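Local coordinates for protein UDP-glucose:anthocyanidin 3-O-glucosyltransferase (Clitoria ternatea, PDB 4REL) that is a plant glycosyltransferase of the GT-B fold, built from two Rossmann-like domains, at residues 30-33 with 34-37; 220-223 with 224-228. All coordinates share one frame; numbering follows the deposited sequence. Where two conformers were deposited one is given.

Contact 1 of 2, residues 30-33 with 34-37. With ACT (acetate ion), chain G.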
loop_
_atom_site.group_PDB
_atom_site.type_symbol
_atom_site.label_atom_id
_atom_site.label_comp_id
_atom_site.label_asym_id
_atom_site.label_seq_id
_atom_site.Cartn_x
_atom_site.Cartn_y
_atom_site.Cartn_z
ATOM N N HIS A 30 14.758 -12.841 11.076
ATOM C CA HIS A 30 14.634 -13.301 12.455
ATOM C C HIS A 30 14.519 -14.823 12.534
ATOM O O HIS A 30 15.079 -15.463 13.439
ATOM C CB HIS A 30 13.423 -12.642 13.123
ATOM C CG HIS A 30 13.348 -12.869 14.600
ATOM N ND1 HIS A 30 12.495 -13.789 15.168
ATOM C CD2 HIS A 30 14.016 -12.290 15.625
ATOM C CE1 HIS A 30 12.643 -13.770 16.480
ATOM N NE2 HIS A 30 13.560 -12.869 16.784
ATOM N N ILE A 31 13.800 -15.408 11.587
ATOM C CA ILE A 31 13.579 -16.853 11.606
ATOM C C ILE A 31 14.756 -17.621 11.008
ATOM O O ILE A 31 14.955 -18.805 11.301
ATOM C CB ILE A 31 12.237 -17.245 10.919
ATOM C CG1 ILE A 31 11.796 -18.645 11.370
ATOM C CG2 ILE A 31 12.347 -17.159 9.404
ATOM C CD1 ILE A 31 10.308 -18.915 11.162
ATOM N N ALA A 32 15.551 -16.933 10.196
ATOM C CA ALA A 32 16.730 -17.527 9.578
ATOM C C ALA A 32 17.981 -16.702 9.853
ATOM O O ALA A 32 18.557 -16.110 8.941
ATOM C CB ALA A 32 16.521 -17.678 8.066
ATOM N N PRO A 33 18.426 -16.664 11.115
ATOM C CA PRO A 33 19.581 -15.829 11.455
ATOM C C PRO A 33 20.906 -16.292 10.835
ATOM O O PRO A 33 21.862 -15.525 10.853
ATOM C CB PRO A 33 19.643 -15.924 12.983
ATOM C CG PRO A 33 18.983 -17.222 13.301
ATOM C CD PRO A 33 17.881 -17.365 12.292
ATOM N N ASN A 34 20.961 -17.509 10.308
ATOM C CA ASN A 34 22.159 -17.991 9.626
ATOM C C ASN A 34 22.229 -17.601 8.147
ATOM O O ASN A 34 23.196 -17.917 7.451
ATOM C CB ASN A 34 22.298 -19.512 9.796
ATOM C CG ASN A 34 21.267 -20.322 8.987
ATOM O OD1 ASN A 34 21.456 -21.524 8.783
ATOM N ND2 ASN A 34 20.175 -19.682 8.547
ATOM N N THR A 35 21.198 -16.910 7.678
ATOM C CA THR A 35 21.086 -16.529 6.273
ATOM C C THR A 35 21.342 -15.032 6.140
ATOM O O THR A 35 20.923 -14.259 7.001
ATOM C CB THR A 35 19.679 -16.859 5.750
ATOM O OG1 THR A 35 19.500 -18.282 5.754
ATOM C CG2 THR A 35 19.473 -16.336 4.337
ATOM N N SER A 36 22.051 -14.640 5.082
ATOM C CA SER A 36 22.364 -13.236 4.824
ATOM C C SER A 36 21.249 -12.594 4.029
ATOM O O SER A 36 20.778 -13.177 3.051
ATOM C CB SER A 36 23.650 -13.115 4.009
ATOM O OG SER A 36 24.743 -13.681 4.724
ATOM N N PHE A 37 20.854 -11.391 4.439
ATOM C CA PHE A 37 19.856 -10.609 3.717
ATOM C C PHE A 37 20.469 -9.266 3.336
ATOM O O PHE A 37 20.894 -8.493 4.197
ATOM C CB PHE A 37 18.591 -10.422 4.570
ATOM C CG PHE A 37 17.849 -11.714 4.828
ATOM C CD1 PHE A 37 16.768 -12.078 4.037
ATOM C CD2 PHE A 37 18.266 -12.586 5.826
ATOM C CE1 PHE A 37 16.086 -13.274 4.255
ATOM C CE2 PHE A 37 17.594 -13.788 6.045
ATOM C CZ PHE A 37 16.501 -14.129 5.261
HETATM C C ACT G . 24.845 -13.217 8.457
HETATM O O ACT G . 24.870 -12.847 7.262
HETATM O OXT ACT G . 25.380 -12.533 9.362
HETATM C CH3 ACT G . 24.281 -14.574 8.783
#
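A type I beta turn from A32 to T35 carries the chain out of helix 18-31 and into strand 36-42, the connection that completes the beta-alpha-beta unit begun by strand 6-10. The turn closes where T35 N donates to A32 O at 3.0 Å, with an N-H...O angle of 158°. The donor sits well above the carbonyl plane, 51° out of it, and P33 and N34 take the two corner positions. T35 brings OG1 to 3.8 Å from A32 CB, because at chi1 -66° the hydroxyl lies beside its own backbone N and opposite the carbonyl carbon, which turns it back over the start of the turn. F37 approaches the A32 carbonyl from the strand: its CE2 comes 3.8 Å from A32 O, which lies at the ring edge and in the ring plane. The ring is buried against V25, L28 and A29 of the preceding helix and V7 and I9 of strand 6-10. Beside the turn an acetate ion, probably from the crystallisation liquor, lies with its methyl carbon CH3 3.3 Å from P33 O. S36 OG is hydrogen-bonded to Q106 OE1, and the acetate O lies 2.7 Å from S36 OG. R60 NH1 is hydrogen-bonded to the acetate as well, and its positive charge probably helps to hold the anion there. A32 O therefore combines one backbone hydrogen bond, from the T35 N-H, with contact at the edge of the F37 ring, where the weakly positive C-H groups would probably suit a carbonyl oxygen.

Contact 2 of 2, residues 220-223 with 224-228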
loop_
_atom_site.group_PDB
_atom_site.type_symbol
_atom_site.label_atom_id
_atom_site.label_comp_id
_atom_site.label_asym_id
_atom_site.label_seq_id
_atom_site.Cartn_x
_atom_site.Cartn_y
_atom_site.Cartn_z
ATOM N N PRO A 220 -12.457 -15.559 -2.999
ATOM C CA PRO A 220 -11.852 -16.875 -3.242
ATOM C C PRO A 220 -11.636 -17.181 -4.730
ATOM O O PRO A 220 -10.637 -17.819 -5.076
ATOM C CB PRO A 220 -12.866 -17.845 -2.628
ATOM C CG PRO A 220 -13.553 -17.045 -1.571
ATOM C CD PRO A 220 -13.614 -15.634 -2.087
ATOM N N LEU A 221 -12.544 -16.735 -5.598
ATOM C CA LEU A 221 -12.361 -16.932 -7.042
ATOM C C LEU A 221 -11.195 -16.131 -7.604
ATOM O O LEU A 221 -10.495 -16.596 -8.503
ATOM C CB LEU A 221 -13.637 -16.587 -7.816
ATOM C CG LEU A 221 -14.512 -17.773 -8.202
ATOM C CD1 LEU A 221 -14.978 -18.528 -6.968
ATOM C CD2 LEU A 221 -15.696 -17.304 -9.038
ATOM N N PHE A 222 -10.999 -14.915 -7.097
ATOM C CA PHE A 222 -9.825 -14.145 -7.474
ATOM C C PHE A 222 -8.561 -14.899 -7.065
ATOM O O PHE A 222 -7.592 -14.962 -7.829
ATOM C CB PHE A 222 -9.842 -12.739 -6.851
ATOM C CG PHE A 222 -8.482 -12.123 -6.732
ATOM C CD1 PHE A 222 -7.878 -11.519 -7.824
ATOM C CD2 PHE A 222 -7.795 -12.152 -5.522
ATOM C CE1 PHE A 222 -6.594 -10.959 -7.706
ATOM C CE2 PHE A 222 -6.532 -11.599 -5.405
ATOM C CZ PHE A 222 -5.933 -11.005 -6.499
ATOM N N VAL A 223 -8.567 -15.471 -5.861
ATOM C CA VAL A 223 -7.388 -16.165 -5.369
ATOM C C VAL A 223 -7.116 -17.365 -6.260
ATOM O O VAL A 223 -5.977 -17.580 -6.670
ATOM C CB VAL A 223 -7.543 -16.599 -3.900
ATOM C CG1 VAL A 223 -6.349 -17.436 -3.456
ATOM C CG2 VAL A 223 -7.708 -15.370 -3.000
ATOM N N LYS A 224 -8.167 -18.123 -6.585
ATOM C CA LYS A 224 -8.018 -19.269 -7.486
ATOM C C LYS A 224 -7.522 -18.842 -8.857
ATOM O O LYS A 224 -6.646 -19.482 -9.426
ATOM C CB LYS A 224 -9.327 -20.050 -7.628
ATOM C CG LYS A 224 -9.660 -20.896 -6.421
ATOM C CD LYS A 224 -10.844 -21.805 -6.715
ATOM C CE LYS A 224 -11.094 -22.760 -5.558
ATOM N NZ LYS A 224 -12.174 -23.737 -5.871
ATOM N N TYR A 225 -8.079 -17.757 -9.383
ATOM C CA TYR A 225 -7.618 -17.233 -10.664
ATOM C C TYR A 225 -6.120 -16.913 -10.640
ATOM O O TYR A 225 -5.382 -17.288 -11.555
ATOM C CB TYR A 225 -8.435 -15.999 -11.069
ATOM C CG TYR A 225 -7.987 -15.356 -12.365
ATOM C CD1 TYR A 225 -8.345 -15.900 -13.591
ATOM C CD2 TYR A 225 -7.221 -14.196 -12.359
ATOM C CE1 TYR A 225 -7.949 -15.305 -14.779
ATOM C CE2 TYR A 225 -6.816 -13.594 -13.544
ATOM C CZ TYR A 225 -7.184 -14.157 -14.745
ATOM O OH TYR A 225 -6.797 -13.572 -15.920
ATOM N N MET A 226 -5.655 -16.236 -9.596
ATOM C CA MET A 226 -4.246 -15.885 -9.550
ATOM C C MET A 226 -3.366 -17.113 -9.389
ATOM O O MET A 226 -2.273 -17.160 -9.931
ATOM C CB MET A 226 -3.953 -14.854 -8.460
ATOM C CG MET A 226 -4.565 -13.490 -8.737
ATOM S SD MET A 226 -4.077 -12.803 -10.344
ATOM C CE MET A 226 -2.313 -13.081 -10.248
ATOM N N ARG A 227 -3.841 -18.117 -8.655
ATOM C CA ARG A 227 -3.066 -19.349 -8.509
ATOM C C ARG A 227 -2.871 -20.020 -9.863
ATOM O O ARG A 227 -1.849 -20.656 -10.109
ATOM C CB ARG A 227 -3.730 -20.321 -7.530
ATOM C CG ARG A 227 -3.746 -19.825 -6.100
ATOM C CD ARG A 227 -4.098 -20.928 -5.110
ATOM N NE ARG A 227 -4.393 -20.369 -3.795
ATOM C CZ ARG A 227 -3.471 -19.928 -2.944
ATOM N NH1 ARG A 227 -2.181 -19.997 -3.253
ATOM N NH2 ARG A 227 -3.842 -19.432 -1.772
ATOM N N SER A 228 -3.858 -19.871 -10.737
ATOM C CA SER A 228 -3.797 -20.484 -12.059
ATOM C C SER A 228 -2.816 -19.758 -12.984
ATOM O O SER A 228 -2.423 -20.284 -14.024
ATOM C CB SER A 228 -5.181 -20.525 -12.705
ATOM O OG SER A 228 -5.507 -19.275 -13.273
#
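P220 opens helix 220-229, the crossover helix of the beta-alpha-beta unit between strands 208-211 and 233-235, and its O accepts the first of a run of i to i+4 backbone bonds, from K224 N at 2.9 Å. The aliphatic start of K224 lies against that carbonyl, with CG 3.5 Å from P220 O. One residue on, L221 O receives Y225 N, while Y225 CB packs 3.3 Å from the same oxygen. The phenol beyond leads away from this turn, and Y225 OH is hydrogen-bonded to N147 ND2. F222 both accepts M226 N through its O and meets the M226 side chain in a Met-aromatic contact. Its ring swings along the helix because CG stands anti to the backbone N (chi1 157°), and CE1 comes within 3.4 Å of M226 CG. M226 bends at both chi2 and chi3, which sets SD 5.0 Å from the ring centroid and 49° off the ring normal, an oblique approach. F222 packs on Y235 and on the loop residues S143 and L170, and M226 on L233. V223 also packs on L233 and Y235. Its O takes R227 N at 3.0 Å, and the two side chains run alongside each other, pointing the same way. In the conformer given, R227 is extended from CG to NE, its NH1 is hydrogen-bonded to L233 O, and V223 CG1 rests obliquely against the guanidinium, 3.5 Å from R227 NE and 3.6 Å from R227 NH2.

Overall arrangement
Both contacts belong to crossover connections of the seven-stranded parallel sheet, but at different places: contact 1 leads into strand 36-42, inside the sheet, whereas contact 2 lies on the helix leading to the outermost strand 233-235. Their centres are 31 Å apart, their nearest atoms about 19 Å, and they share no helix or strand. Each is partly buried, with a buried phenylalanine packed into the fold and exposed residues as well. Contact 1 changes secondary structure through a single turn bond and has an acetate beside it; contact 2 stays helical, with repeated backbone bonds and a sulfur-aromatic pair. The side chain of F222 is about 12 Å from the bound KMP.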